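Local coordinates for protein dicer Related Helicase (Caenorhabditis elegans, PDB 6M6S) that binds the end of double-stranded RNA through this C-terminal domain and, as a RIG-I-like helicase, probably couples ATP hydrolysis to its work on RNA, at residues B[9-14]-B[21-26]; B[33-38]-B[87-92]; B[15-20]-B[69-74]. All blocks are in the same frame, centred on the assembly; numbering follows the deposited sequence. Where two conformers were deposited one is given.

Contact 1 of 3, residues B[9-14]-B[21-26]; sequences IYKLMC and FCKSIY. With ZN (zinc ion), chain F.
Tyr10 and Ser24 grip each other twice: Tyr10 N gives an almost straight bond to Ser24 OG at 2.9 Å (174° at the hydrogen), and Ser24 N returns one to Tyr10 O at 2.8 Å. OG is carried across to Tyr10 N, chi1 of Ser24 (53°) setting it between the backbone N and carbonyl carbon. Leu12 N bonds to Cys22 O, but Leu12 O takes its bond from Phe21 N: Phe21 and Cys22 together oppose Leu12 in a classic beta bulge. On one sheet face Leu12 CD2 rests 4.0 Å from Cys22 SG. This is an antiparallel beta hairpin of strands 11-14 and 20-23, at one side of a four-stranded sheet in the RIG-I-type C-terminal domain. On the other face the non-hydrogen-bonded pair Lys11 and Lys23 lie side by side, Lys11 CG 3.9 Å from Lys23 CE, while the Lys23 chain bends to a salt bridge with Glu20. At the exposed end, Ile9 CG1 meets Ile25 CG2. At the opposite end the Phe21 ring leans obliquely on Cys14, CZ to CB 3.8 Å, next to the zinc ion bound by Cys14 SG. Strand 95-99 pairs with Lys11 and Met13, and its Phe97 touches Leu12.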
# COMPACT_ATOMS: atom_id res chain seq x y z
N ILE B 9 -15.00 -8.23 10.01
CA ILE B 9 -15.43 -8.05 8.64
C ILE B 9 -15.06 -6.65 8.18
O ILE B 9 -15.17 -5.66 8.93
CB ILE B 9 -16.92 -8.27 8.54
CG1 ILE B 9 -17.20 -9.73 8.91
CG2 ILE B 9 -17.43 -7.91 7.13
CD1 ILE B 9 -18.64 -10.14 8.86
N TYR B 10 -14.54 -6.56 6.95
CA TYR B 10 -14.18 -5.30 6.37
C TYR B 10 -15.05 -4.98 5.20
O TYR B 10 -15.48 -5.88 4.47
CB TYR B 10 -12.70 -5.33 5.88
CG TYR B 10 -11.72 -5.26 7.03
CD1 TYR B 10 -11.50 -6.36 7.84
CD2 TYR B 10 -11.02 -4.11 7.27
CE1 TYR B 10 -10.62 -6.33 8.91
CE2 TYR B 10 -10.13 -4.07 8.35
CZ TYR B 10 -9.92 -5.18 9.12
OH TYR B 10 -9.04 -5.15 10.17
N LYS B 11 -15.29 -3.69 4.99
CA LYS B 11 -15.90 -3.23 3.76
C LYS B 11 -14.83 -2.96 2.72
O LYS B 11 -13.78 -2.36 3.05
CB LYS B 11 -16.64 -1.94 4.04
CG LYS B 11 -17.93 -2.18 4.79
CD LYS B 11 -18.67 -0.88 5.00
CE LYS B 11 -19.65 -1.02 6.17
NZ LYS B 11 -20.20 0.32 6.53
N LEU B 12 -15.02 -3.37 1.48
CA LEU B 12 -14.07 -3.03 0.41
C LEU B 12 -14.65 -1.88 -0.39
O LEU B 12 -15.75 -2.03 -1.00
CB LEU B 12 -13.88 -4.22 -0.55
CG LEU B 12 -12.86 -5.27 -0.06
CD1 LEU B 12 -13.14 -5.81 1.32
CD2 LEU B 12 -12.71 -6.42 -1.10
N MET B 13 -13.95 -0.74 -0.45
CA MET B 13 -14.50 0.49 -1.05
C MET B 13 -13.59 0.98 -2.15
O MET B 13 -12.40 0.72 -2.09
CB MET B 13 -14.54 1.64 -0.05
CG MET B 13 -14.67 1.25 1.38
SD MET B 13 -16.37 0.82 1.64
CE MET B 13 -17.20 2.40 1.62
N CYS B 14 -14.17 1.75 -3.06
CA CYS B 14 -13.42 2.47 -4.09
C CYS B 14 -12.53 3.50 -3.41
O CYS B 14 -13.02 4.37 -2.66
CB CYS B 14 -14.38 3.15 -5.05
SG CYS B 14 -13.49 4.02 -6.37
N PHE B 21 -18.04 -1.81 -2.57
CA PHE B 21 -18.34 -2.87 -3.55
C PHE B 21 -18.88 -4.14 -2.89
O PHE B 21 -19.87 -4.74 -3.36
CB PHE B 21 -17.02 -3.22 -4.23
CG PHE B 21 -16.48 -2.11 -5.11
CD1 PHE B 21 -17.25 -1.54 -6.08
CD2 PHE B 21 -15.19 -1.63 -4.93
CE1 PHE B 21 -16.75 -0.54 -6.87
CE2 PHE B 21 -14.70 -0.65 -5.74
CZ PHE B 21 -15.48 -0.08 -6.68
N CYS B 22 -18.25 -4.57 -1.80
CA CYS B 22 -18.65 -5.80 -1.13
C CYS B 22 -17.94 -5.95 0.23
O CYS B 22 -17.06 -5.15 0.56
CB CYS B 22 -18.32 -7.06 -1.99
SG CYS B 22 -16.49 -7.34 -2.21
N LYS B 23 -18.31 -6.98 0.97
CA LYS B 23 -17.67 -7.29 2.25
C LYS B 23 -16.53 -8.27 2.02
O LYS B 23 -16.53 -9.08 1.09
CB LYS B 23 -18.69 -7.95 3.18
CG LYS B 23 -19.84 -7.03 3.57
CD LYS B 23 -19.36 -5.75 4.27
CE LYS B 23 -20.60 -4.99 4.86
NZ LYS B 23 -21.57 -4.72 3.77
N SER B 24 -15.56 -8.23 2.92
CA SER B 24 -14.37 -9.09 2.82
C SER B 24 -14.67 -10.59 2.81
O SER B 24 -13.88 -11.36 2.25
CB SER B 24 -13.50 -8.79 4.08
OG SER B 24 -14.27 -8.93 5.29
N ILE B 25 -15.79 -11.02 3.41
CA ILE B 25 -16.11 -12.43 3.50
C ILE B 25 -16.38 -13.02 2.09
O ILE B 25 -16.45 -14.24 1.97
CB ILE B 25 -17.28 -12.69 4.45
CG1 ILE B 25 -18.57 -12.07 3.88
CG2 ILE B 25 -16.92 -12.21 5.89
CD1 ILE B 25 -19.79 -12.31 4.76
N TYR B 26 -16.54 -12.17 1.08
CA TYR B 26 -16.85 -12.68 -0.27
C TYR B 26 -15.63 -12.84 -1.14
O TYR B 26 -15.74 -13.23 -2.31
CB TYR B 26 -17.90 -11.81 -0.99
CG TYR B 26 -19.22 -11.89 -0.29
CD1 TYR B 26 -20.00 -13.02 -0.39
CD2 TYR B 26 -19.66 -10.85 0.54
CE1 TYR B 26 -21.18 -13.11 0.28
CE2 TYR B 26 -20.84 -10.94 1.22
CZ TYR B 26 -21.59 -12.06 1.09
OH TYR B 26 -22.78 -12.14 1.77
ZN ZN F . -15.43 5.06 -7.37

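Contact 2 of 3, residues B[33-38]-B[87-92]; sequences NYMVFD and LPQLSV. With nucleotides of chain D; nucleotides of chain C.
Val36 N bonds to Pro88 O at 2.9 Å, the one direct backbone hydrogen bond between strands 33-36 and 87-90. These are edge strands of two different sheets of the RIG-I-type C-terminal domain, and they meet at 120°, too splayed for a continuous ladder. A water spans the gap instead, donating to Tyr34 O at 2.7 Å and accepting from Leu90 N. Val36 O is buried without a polar partner, Pro88 CD 3.6 Å from it. Apolar contacts surround the crossing. Met35 lays SD against Gln89 CB, and the bend at chi3 (-68°) turns CE to Leu87 CB at 3.7 Å. Val36 CG2 meets Leu90 CD1 at 3.6 Å. Leu87 rests on Phe37 with both methyls: CD2 lies over one ring face, offset toward the rim, in a CH-pi contact, and CD1 sits 3.5 Å from CZ. Phe129 of helix 126-132 packs edge-to-face on Phe37. Polar contacts face the RNA. The Asn33 and Gln89 amides are nearly coplanar, OD1 facing NE2, and each has its own RNA partner: Asn33 OD1 a modified base, Gln89 OE1 a sugar. Gln89 OE1 also packs 3.4 Å from C5' of G2 of chain D. At the terminal pair of the duplex, Asn33 ND2 donates to O2 of cytidine C12 of chain C at 3.0 Å, with 170° at the hydrogen.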
# COMPACT_ATOMS: atom_id res chain seq x y z
N ASN B 33 -5.44 -15.82 -7.52
CA ASN B 33 -6.30 -14.76 -8.04
C ASN B 33 -7.41 -14.52 -7.03
O ASN B 33 -8.12 -15.47 -6.68
CB ASN B 33 -6.95 -15.27 -9.33
CG ASN B 33 -5.96 -15.35 -10.47
OD1 ASN B 33 -5.76 -14.37 -11.18
ND2 ASN B 33 -5.36 -16.52 -10.66
N TYR B 34 -7.60 -13.28 -6.58
CA TYR B 34 -8.49 -12.98 -5.45
C TYR B 34 -9.76 -12.45 -6.09
O TYR B 34 -9.76 -11.31 -6.65
CB TYR B 34 -7.80 -11.95 -4.52
CG TYR B 34 -6.63 -12.57 -3.76
CD1 TYR B 34 -5.41 -12.83 -4.40
CD2 TYR B 34 -6.69 -12.83 -2.39
CE1 TYR B 34 -4.36 -13.37 -3.72
CE2 TYR B 34 -5.59 -13.34 -1.71
CZ TYR B 34 -4.47 -13.63 -2.39
OH TYR B 34 -3.37 -14.13 -1.71
N MET B 35 -10.81 -13.28 -6.05
CA MET B 35 -12.01 -12.96 -6.84
C MET B 35 -13.16 -12.63 -5.92
O MET B 35 -13.20 -13.07 -4.78
CB MET B 35 -12.41 -14.18 -7.69
CG MET B 35 -11.21 -14.77 -8.45
SD MET B 35 -10.37 -13.62 -9.55
CE MET B 35 -11.69 -13.42 -10.77
N VAL B 36 -14.18 -11.91 -6.44
CA VAL B 36 -15.36 -11.62 -5.63
C VAL B 36 -16.49 -12.62 -5.90
O VAL B 36 -16.96 -12.75 -7.05
CB VAL B 36 -15.86 -10.16 -5.92
CG1 VAL B 36 -17.08 -9.85 -4.99
CG2 VAL B 36 -14.74 -9.11 -5.77
N PHE B 37 -16.95 -13.30 -4.85
CA PHE B 37 -18.07 -14.27 -5.00
C PHE B 37 -19.35 -13.78 -4.34
O PHE B 37 -20.11 -14.57 -3.82
CB PHE B 37 -17.68 -15.65 -4.40
CG PHE B 37 -16.59 -16.36 -5.20
CD1 PHE B 37 -15.24 -16.02 -5.06
CD2 PHE B 37 -16.93 -17.44 -6.05
CE1 PHE B 37 -14.24 -16.70 -5.80
CE2 PHE B 37 -15.92 -18.11 -6.80
CZ PHE B 37 -14.56 -17.73 -6.65
N ASP B 38 -19.62 -12.48 -4.41
CA ASP B 38 -20.91 -11.90 -3.99
C ASP B 38 -21.68 -11.61 -5.29
O ASP B 38 -21.24 -10.75 -6.07
CB ASP B 38 -20.67 -10.59 -3.22
CG ASP B 38 -21.94 -9.86 -2.85
OD1 ASP B 38 -23.05 -10.32 -3.20
OD2 ASP B 38 -21.85 -8.77 -2.24
N LEU B 87 -16.41 -13.76 -12.94
CA LEU B 87 -16.10 -13.23 -11.60
C LEU B 87 -15.29 -11.98 -11.71
O LEU B 87 -14.35 -11.90 -12.51
CB LEU B 87 -15.26 -14.26 -10.83
CG LEU B 87 -15.85 -15.65 -10.57
CD1 LEU B 87 -14.78 -16.57 -9.90
CD2 LEU B 87 -17.07 -15.54 -9.64
N PRO B 88 -15.56 -10.98 -10.86
CA PRO B 88 -14.73 -9.76 -10.81
C PRO B 88 -13.46 -10.02 -10.00
O PRO B 88 -13.48 -10.76 -9.01
CB PRO B 88 -15.58 -8.74 -10.07
CG PRO B 88 -16.95 -9.37 -9.93
CD PRO B 88 -16.84 -10.87 -10.10
N GLN B 89 -12.36 -9.46 -10.47
CA GLN B 89 -11.13 -9.36 -9.67
C GLN B 89 -10.84 -7.92 -9.37
O GLN B 89 -10.42 -7.12 -10.25
CB GLN B 89 -9.99 -9.95 -10.48
CG GLN B 89 -8.68 -10.10 -9.63
CD GLN B 89 -7.54 -10.42 -10.56
OE1 GLN B 89 -7.02 -9.53 -11.27
NE2 GLN B 89 -7.16 -11.69 -10.61
N LEU B 90 -11.14 -7.51 -8.14
CA LEU B 90 -10.83 -6.14 -7.76
C LEU B 90 -9.33 -6.02 -7.47
O LEU B 90 -8.75 -6.89 -6.83
CB LEU B 90 -11.62 -5.76 -6.53
CG LEU B 90 -13.14 -5.70 -6.72
CD1 LEU B 90 -13.87 -5.61 -5.37
CD2 LEU B 90 -13.42 -4.45 -7.64
N SER B 91 -8.69 -4.96 -7.97
CA SER B 91 -7.24 -4.77 -7.77
C SER B 91 -7.04 -4.18 -6.35
O SER B 91 -7.75 -3.21 -6.00
CB SER B 91 -6.75 -3.72 -8.75
OG SER B 91 -5.38 -3.39 -8.44
N VAL B 92 -6.07 -4.68 -5.57
CA VAL B 92 -5.84 -4.05 -4.26
C VAL B 92 -5.47 -2.60 -4.38
O VAL B 92 -5.70 -1.81 -3.47
CB VAL B 92 -4.66 -4.63 -3.45
CG1 VAL B 92 -5.10 -5.75 -2.57
CG2 VAL B 92 -3.44 -4.97 -4.32
P G D 2 -2.29 -7.14 -12.28
OP1 G D 2 -2.41 -6.00 -11.32
OP2 G D 2 -0.97 -7.26 -12.99
O5' G D 2 -2.56 -8.43 -11.39
C5' G D 2 -3.82 -8.59 -10.74
C4' G D 2 -3.88 -9.93 -10.05
O4' G D 2 -3.89 -10.98 -11.03
C3' G D 2 -2.70 -10.28 -9.14
O3' G D 2 -2.87 -9.71 -7.87
C2' G D 2 -2.81 -11.79 -9.07
O2' G D 2 -3.87 -12.14 -8.19
C1' G D 2 -3.26 -12.13 -10.49
N9 G D 2 -2.14 -12.46 -11.39
C8 G D 2 -1.56 -11.63 -12.35
N7 G D 2 -0.61 -12.23 -13.03
C5 G D 2 -0.59 -13.53 -12.50
C6 G D 2 0.21 -14.66 -12.81
O6 G D 2 1.09 -14.74 -13.67
N1 G D 2 -0.08 -15.77 -12.03
C2 G D 2 -1.06 -15.81 -11.05
N2 G D 2 -1.23 -16.97 -10.39
N3 G D 2 -1.82 -14.76 -10.76
C4 G D 2 -1.53 -13.68 -11.51
P C C 12 -0.84 -24.57 -13.60
OP1 C C 12 -1.62 -25.84 -13.49
OP2 C C 12 -0.07 -24.34 -14.84
O5' C C 12 -1.82 -23.34 -13.34
C5' C C 12 -2.81 -23.40 -12.33
C4' C C 12 -3.59 -22.12 -12.23
O4' C C 12 -2.69 -21.01 -12.01
C3' C C 12 -4.37 -21.69 -13.45
O3' C C 12 -5.56 -22.42 -13.62
C2' C C 12 -4.62 -20.23 -13.15
O2' C C 12 -5.68 -20.10 -12.22
C1' C C 12 -3.30 -19.82 -12.47
N1 C C 12 -2.41 -19.14 -13.43
C2 C C 12 -2.58 -17.78 -13.61
O2 C C 12 -3.43 -17.20 -12.91
N3 C C 12 -1.78 -17.13 -14.49
C4 C C 12 -0.90 -17.81 -15.22
N4 C C 12 -0.16 -17.13 -16.08
C5 C C 12 -0.72 -19.21 -15.07
C6 C C 12 -1.49 -19.83 -14.18
O HOH W 1 -11.17 -9.14 -5.81

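Contact 3 of 3, residues B[15-20]-B[69-74]; sequences SNCSKE and CFHCKL. With ZN (zinc ion), chain F.
Cys17 meets Cys69 and Cys72 around a zinc ion, and this is the tight part of the contact. Cys17 SG binds the metal at 2.2 Å, Cys69 SG and Cys72 SG both at 2.3 Å, and Cys14 completes the set. The shared metal draws the sulfurs together, Cys17 SG lying 3.6 Å from Cys69 SG. The two loops present their thiolates differently: Cys69 holds SG anti to its backbone N (chi1 174°), whereas Cys17 and Cys72 tuck SG between backbone N and carbonyl carbon; Cys17 CB and Cys72 CB lie 3.9 Å apart. N-H groups surround the sulfurs. Cys69 SG accepts from Cys72 N and, weakly, from His71 N; Cys72 SG accepts from Leu74 N and, across the contact, from Asn16 ND2 at 3.4 Å, a nearly straight bond in the plane of the Asn16 amide. Cys17 SG takes weak bonds from Lys19 N and from His71 ND1, the sulfur lying at the edge of the imidazole ring. Such donors probably ease the negative charge of these three thiolates.

The outer side is looser, made largely by the carbon atoms of polar side chains. Lys19, extended as far as CE, runs past the 69-74 turn, with CD 3.5 Å from His71 CB and CE 4.0 Å from Phe70 CB. On the other flank Leu74 CD1 sits over one face of the Asn16 amide, 3.7 Å from CG. Asn16, His71 and Leu74 are exposed. Two CxxC turns, 14-17 and 69-72, thus clasp one metal from two loops: the four-cysteine zinc site characteristic of RIG-I-like receptor C-terminal domains.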
# COMPACT_ATOMS: atom_id res chain seq x y z
N SER B 15 -11.22 3.43 -3.66
CA SER B 15 -10.28 4.37 -3.02
C SER B 15 -10.49 5.79 -3.53
O SER B 15 -10.14 6.76 -2.87
CB SER B 15 -8.83 3.96 -3.24
OG SER B 15 -8.44 2.79 -2.52
N ASN B 16 -11.04 5.91 -4.72
CA ASN B 16 -11.32 7.20 -5.35
C ASN B 16 -12.60 7.92 -4.90
O ASN B 16 -12.58 9.14 -4.64
CB ASN B 16 -11.28 7.00 -6.87
CG ASN B 16 -11.08 8.28 -7.62
OD1 ASN B 16 -10.05 8.96 -7.45
ND2 ASN B 16 -12.07 8.65 -8.44
N CYS B 17 -13.73 7.21 -4.78
CA CYS B 17 -14.99 7.84 -4.39
C CYS B 17 -15.67 7.26 -3.12
O CYS B 17 -16.73 7.75 -2.76
CB CYS B 17 -16.01 7.81 -5.53
SG CYS B 17 -16.67 6.12 -5.86
N SER B 18 -15.06 6.25 -2.47
CA SER B 18 -15.63 5.61 -1.26
C SER B 18 -16.89 4.79 -1.44
O SER B 18 -17.54 4.48 -0.46
CB SER B 18 -15.88 6.61 -0.12
OG SER B 18 -14.67 7.28 0.15
N LYS B 19 -17.26 4.46 -2.67
CA LYS B 19 -18.45 3.63 -2.84
C LYS B 19 -18.11 2.19 -2.45
O LYS B 19 -17.03 1.68 -2.80
CB LYS B 19 -18.89 3.70 -4.29
CG LYS B 19 -20.13 2.90 -4.61
CD LYS B 19 -20.29 2.82 -6.09
CE LYS B 19 -21.55 2.08 -6.42
NZ LYS B 19 -22.63 2.60 -5.55
N GLU B 20 -19.02 1.52 -1.73
CA GLU B 20 -18.73 0.16 -1.26
C GLU B 20 -18.97 -0.88 -2.35
O GLU B 20 -20.00 -0.83 -3.01
CB GLU B 20 -19.57 -0.16 -0.01
CG GLU B 20 -19.39 -1.63 0.46
CD GLU B 20 -20.21 -1.99 1.71
OE1 GLU B 20 -20.76 -1.08 2.38
OE2 GLU B 20 -20.28 -3.21 2.00
N CYS B 69 -15.56 1.32 -11.42
CA CYS B 69 -16.44 1.72 -10.34
C CYS B 69 -17.73 2.24 -10.96
O CYS B 69 -17.68 3.08 -11.85
CB CYS B 69 -15.78 2.81 -9.46
SG CYS B 69 -16.90 3.47 -8.22
N PHE B 70 -18.89 1.73 -10.52
CA PHE B 70 -20.18 2.22 -11.06
C PHE B 70 -20.35 3.73 -10.89
O PHE B 70 -20.91 4.40 -11.77
CB PHE B 70 -21.40 1.51 -10.42
CG PHE B 70 -22.73 1.84 -11.09
CD1 PHE B 70 -23.13 1.19 -12.26
CD2 PHE B 70 -23.59 2.79 -10.53
CE1 PHE B 70 -24.35 1.49 -12.88
CE2 PHE B 70 -24.83 3.11 -11.15
CZ PHE B 70 -25.19 2.46 -12.32
N HIS B 71 -19.84 4.25 -9.78
CA HIS B 71 -20.08 5.64 -9.43
C HIS B 71 -19.13 6.61 -10.13
O HIS B 71 -19.59 7.61 -10.73
CB HIS B 71 -19.91 5.84 -7.91
CG HIS B 71 -20.37 7.19 -7.45
ND1 HIS B 71 -19.52 8.12 -6.89
CD2 HIS B 71 -21.59 7.78 -7.51
CE1 HIS B 71 -20.20 9.22 -6.62
NE2 HIS B 71 -21.46 9.03 -6.98
N CYS B 72 -17.84 6.35 -10.01
CA CYS B 72 -16.83 7.29 -10.48
C CYS B 72 -16.10 6.82 -11.74
O CYS B 72 -15.39 7.62 -12.39
CB CYS B 72 -15.82 7.65 -9.39
SG CYS B 72 -14.59 6.39 -9.05
N LYS B 73 -16.35 5.56 -12.13
CA LYS B 73 -15.82 4.98 -13.38
C LYS B 73 -14.29 4.79 -13.35
O LYS B 73 -13.67 4.51 -14.40
CB LYS B 73 -16.24 5.79 -14.63
CG LYS B 73 -17.70 5.43 -15.01
CD LYS B 73 -18.56 6.35 -14.19
CE LYS B 73 -20.04 6.14 -14.39
NZ LYS B 73 -20.76 7.02 -13.43
N LEU B 74 -13.67 4.91 -12.16
CA LEU B 74 -12.26 4.57 -12.13
C LEU B 74 -12.11 3.09 -12.42
O LEU B 74 -12.95 2.26 -11.97
CB LEU B 74 -11.68 4.85 -10.73
CG LEU B 74 -10.14 5.01 -10.88
CD1 LEU B 74 -9.55 5.92 -9.95
CD2 LEU B 74 -9.61 3.76 -10.47
ZN ZN F . -15.43 5.06 -7.37

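How the contacts relate
All three contacts lie within the RIG-I-type C-terminal domain. Contact 1 closes before contact 2 opens, whereas contact 3 interleaves with both: its 15-20 loop joins the two strands of contact 1, and its 69-74 loop falls between the segments of contact 2. Centres of contacts 1 and 2 are about 11 Å apart, 1 and 3 about 13 Å, 2 and 3 about 16 Å. Phe37 N probably bonds to Tyr26 O (2.8 Å), joining contacts 1 and 2, and Cys14 N to Lys19 O (2.9 Å), joining 1 and 3. Their shared zinc ties the hairpin, through Cys14 and Cys17, to the 61-69/75-82 turn of the sheet whose edge strand 85-90 carries Gln89 to the RNA.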